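Local coordinates for protein Polyphosphate:AMP phosphotransferase (Pseudomonas aeruginosa PAO1, PDB 3CZP) that transfers phosphate from inorganic polyphosphate to AMP to make ADP, works with magnesium, and also converts GMP to GDP less efficiently, at residues 41-46 and 98-103. Sequence-based numbering, arbitrary orientation.
Sequences RFPVII and PPKGRT
Residues 41-46 lead into strand 44-50, and residues 98-103 are the loop that brings the chain into strand 103-107. The two run parallel where they meet, with Val44 bridged to Thr103. Two backbone hydrogen bonds tie them. The N-H of Gly101 points almost straight at Phe42 O, with N 2.8 Å from that oxygen, but approaches from above the carbonyl plane. Val44 N gives a bond of 2.9 Å to Arg102 O, slightly less straight, in the plane of that carbonyl. Gly101 is the third residue of a type II turn from Pro99 to Arg102. At phi 90° and psi -2° it has the backbone shape that calls for glycine at this place in the turn. Within the bridged pair, Thr103 CA makes a CA-H...O contact of 3.3 Å with Val44 O.

Lys100 lies along the backbone of residues 41-43. Its CB and CG pass Phe42 N, and CG also comes beside Pro43 CD. CD reaches Arg41 O at 3.6 Å, and CE is still near that oxygen. The chain is extended beyond CG, so NZ is carried onward to a hydrogen bond with Arg342 O, in the second PPK2 domain.

At the other end, Pro98 CG sits 3.6 Å from Val44 O. Pro98 CD meets Ile45 CG1, and the two side chains cross at about a right angle. Val44 and Thr103 point the same way, with Thr103 OG1 against Val44 CB. Thr103 CG2, anti to its backbone N, touches Ile46 CD1 at 3.7 Å.

This is the entry of two neighbouring strands into the parallel sheet of the first PPK2 domain, whose 2-3-1-4-5 order fits the P-loop NTPase clan. Strand 148-155 flanks strand 44-50 on its other edge. Leu36 of helix 15-39 packs on both Val44 and Thr103, and helix 218-238 packs on Val44 and Ile46.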
ATOM      1  N   ARG A  41      15.149  -0.436 -13.898  1.00 22.01           N
ATOM      2  CA  ARG A  41      15.852   0.798 -13.672  1.00 24.08           C
ATOM      3  C   ARG A  41      14.948   2.023 -13.746  1.00 23.18           C
ATOM      4  O   ARG A  41      15.275   3.043 -13.186  1.00 21.04           O
ATOM      5  CB  ARG A  41      17.086   0.838 -14.635  1.00 24.07           C
ATOM      6  CG  ARG A  41      17.823   2.100 -14.690  1.00 26.43           C
ATOM      7  CD  ARG A  41      19.038   1.875 -15.557  1.00 26.83           C
ATOM      8  NE  ARG A  41      18.713   1.616 -16.959  1.00 27.77           N
ATOM      9  CZ  ARG A  41      18.863   2.502 -17.936  1.00 30.54           C
ATOM     10  NH1 ARG A  41      19.331   3.732 -17.669  1.00 31.57           N
ATOM     11  NH2 ARG A  41      18.572   2.177 -19.194  1.00 30.97           N
ATOM     12  N   PHE A  42      13.775   1.888 -14.382  1.00 21.15           N
ATOM     13  CA  PHE A  42      12.915   2.997 -14.528  1.00 21.00           C
ATOM     14  C   PHE A  42      11.509   2.510 -14.896  1.00 19.12           C
ATOM     15  O   PHE A  42      11.333   1.414 -15.433  1.00 20.87           O
ATOM     16  CB  PHE A  42      13.448   4.017 -15.584  1.00 21.20           C
ATOM     17  CG  PHE A  42      13.566   3.444 -16.980  1.00 23.68           C
ATOM     18  CD1 PHE A  42      12.491   3.477 -17.855  1.00 20.01           C
ATOM     19  CD2 PHE A  42      14.769   2.885 -17.425  1.00 21.45           C
ATOM     20  CE1 PHE A  42      12.581   2.945 -19.185  1.00 24.03           C
ATOM     21  CE2 PHE A  42      14.850   2.333 -18.747  1.00 24.88           C
ATOM     22  CZ  PHE A  42      13.722   2.351 -19.613  1.00 21.55           C
ATOM     23  N   PRO A  43      10.523   3.303 -14.562  1.00 16.50           N
ATOM     24  CA  PRO A  43       9.142   3.054 -14.910  1.00 16.21           C
ATOM     25  C   PRO A  43       8.784   3.583 -16.261  1.00 16.29           C
ATOM     26  O   PRO A  43       9.403   4.539 -16.739  1.00 16.87           O
ATOM     27  CB  PRO A  43       8.392   3.867 -13.862  1.00 15.24           C
ATOM     28  CG  PRO A  43       9.197   5.010 -13.616  1.00 14.84           C
ATOM     29  CD  PRO A  43      10.634   4.480 -13.694  1.00 17.33           C
ATOM     30  N   VAL A  44       7.732   3.010 -16.843  1.00 18.51           N
ATOM     31  CA  VAL A  44       7.129   3.569 -18.020  1.00 18.41           C
ATOM     32  C   VAL A  44       5.698   3.998 -17.730  1.00 18.65           C
ATOM     33  O   VAL A  44       4.944   3.251 -17.191  1.00 18.04           O
ATOM     34  CB  VAL A  44       7.152   2.573 -19.190  1.00 19.86           C
ATOM     35  CG1 VAL A  44       6.444   3.192 -20.442  1.00 17.69           C
ATOM     36  CG2 VAL A  44       8.553   2.260 -19.502  1.00 19.02           C
ATOM     37  N   ILE A  45       5.386   5.265 -18.028  1.00 17.81           N
ATOM     38  CA  ILE A  45       4.049   5.767 -17.831  1.00 18.75           C
ATOM     39  C   ILE A  45       3.497   6.274 -19.145  1.00 18.92           C
ATOM     40  O   ILE A  45       4.153   7.060 -19.839  1.00 21.34           O
ATOM     41  CB  ILE A  45       4.011   6.931 -16.775  1.00 18.30           C
ATOM     42  CG1 ILE A  45       4.649   6.438 -15.488  1.00 19.52           C
ATOM     43  CG2 ILE A  45       2.496   7.534 -16.651  1.00 15.40           C
ATOM     44  CD1 ILE A  45       5.019   7.589 -14.461  1.00 20.03           C
ATOM     45  N   ILE A  46       2.290   5.840 -19.457  1.00 19.96           N
ATOM     46  CA  ILE A  46       1.603   6.201 -20.685  1.00 20.48           C
ATOM     47  C   ILE A  46       0.253   6.837 -20.349  1.00 19.14           C
ATOM     48  O   ILE A  46      -0.565   6.228 -19.731  1.00 18.89           O
ATOM     49  CB  ILE A  46       1.371   4.953 -21.611  1.00 19.70           C
ATOM     50  CG1 ILE A  46       2.699   4.190 -21.906  1.00 22.76           C
ATOM     51  CG2 ILE A  46       0.601   5.343 -22.850  1.00 18.62           C
ATOM     52  CD1 ILE A  46       2.479   2.742 -22.549  1.00 21.27           C
ATOM     53  N   PRO A  98       3.638   3.061 -11.468  1.00 21.12           N
ATOM     54  CA  PRO A  98       4.206   1.723 -11.611  1.00 20.30           C
ATOM     55  C   PRO A  98       5.647   1.745 -11.181  1.00 20.33           C
ATOM     56  O   PRO A  98       6.317   2.723 -11.391  1.00 21.47           O
ATOM     57  CB  PRO A  98       4.147   1.473 -13.113  1.00 19.62           C
ATOM     58  CG  PRO A  98       4.146   2.864 -13.703  1.00 19.53           C
ATOM     59  CD  PRO A  98       3.704   3.824 -12.727  1.00 19.82           C
ATOM     60  N   PRO A  99       6.123   0.675 -10.553  1.00 20.75           N
ATOM     61  CA  PRO A  99       7.505   0.567 -10.127  1.00 19.14           C
ATOM     62  C   PRO A  99       8.494   0.451 -11.305  1.00 19.06           C
ATOM     63  O   PRO A  99       8.133   0.089 -12.441  1.00 19.42           O
ATOM     64  CB  PRO A  99       7.507  -0.707  -9.273  1.00 20.93           C
ATOM     65  CG  PRO A  99       6.216  -1.438  -9.622  1.00 22.99           C
ATOM     66  CD  PRO A  99       5.287  -0.492 -10.239  1.00 20.40           C
ATOM     67  N   LYS A 100       9.744   0.684 -11.035  1.00 18.22           N
ATOM     68  CA  LYS A 100      10.767   0.424 -12.010  1.00 17.51           C
ATOM     69  C   LYS A 100      10.623  -0.927 -12.640  1.00 16.74           C
ATOM     70  O   LYS A 100      10.337  -1.932 -11.931  1.00 16.79           O
ATOM     71  CB  LYS A 100      12.140   0.546 -11.338  1.00 18.31           C
ATOM     72  CG  LYS A 100      12.429   1.940 -10.874  1.00 16.49           C
ATOM     73  CD  LYS A 100      13.749   1.977 -10.097  1.00 17.06           C
ATOM     74  CE  LYS A 100      14.009   3.342  -9.489  1.00 17.41           C
ATOM     75  NZ  LYS A 100      15.282   3.311  -8.741  1.00 19.57           N
ATOM     76  N   GLY A 101      10.747  -0.956 -13.965  1.00 16.10           N
ATOM     77  CA  GLY A 101      10.669  -2.168 -14.712  1.00 17.22           C
ATOM     78  C   GLY A 101       9.259  -2.516 -15.161  1.00 17.88           C
ATOM     79  O   GLY A 101       9.105  -3.438 -15.935  1.00 19.02           O
ATOM     80  N   ARG A 102       8.263  -1.719 -14.790  1.00 17.45           N
ATOM     81  CA  ARG A 102       6.879  -1.938 -15.229  1.00 17.90           C
ATOM     82  C   ARG A 102       6.299  -0.740 -15.937  1.00 17.88           C
ATOM     83  O   ARG A 102       6.895   0.337 -15.945  1.00 17.40           O
ATOM     84  CB  ARG A 102       6.075  -2.402 -14.046  1.00 16.97           C
ATOM     85  CG  ARG A 102       6.383  -3.816 -13.698  1.00 19.64           C
ATOM     86  CD  ARG A 102       5.523  -4.304 -12.570  1.00 25.92           C
ATOM     87  NE  ARG A 102       4.105  -4.239 -12.952  1.00 30.59           N
ATOM     88  CZ  ARG A 102       3.366  -5.282 -13.299  1.00 31.00           C
ATOM     89  NH1 ARG A 102       3.852  -6.528 -13.234  1.00 33.93           N
ATOM     90  NH2 ARG A 102       2.119  -5.085 -13.682  1.00 29.09           N
ATOM     91  N   THR A 103       5.129  -0.963 -16.546  1.00 17.85           N
ATOM     92  CA  THR A 103       4.395   0.008 -17.289  1.00 17.92           C
ATOM     93  C   THR A 103       3.023   0.175 -16.641  1.00 17.90           C
ATOM     94  O   THR A 103       2.340  -0.793 -16.277  1.00 17.31           O
ATOM     95  CB  THR A 103       4.158  -0.423 -18.793  1.00 17.39           C
ATOM     96  OG1 THR A 103       5.409  -0.595 -19.446  1.00 20.11           O
ATOM     97  CG2 THR A 103       3.248   0.593 -19.590  1.00 15.44           C
TER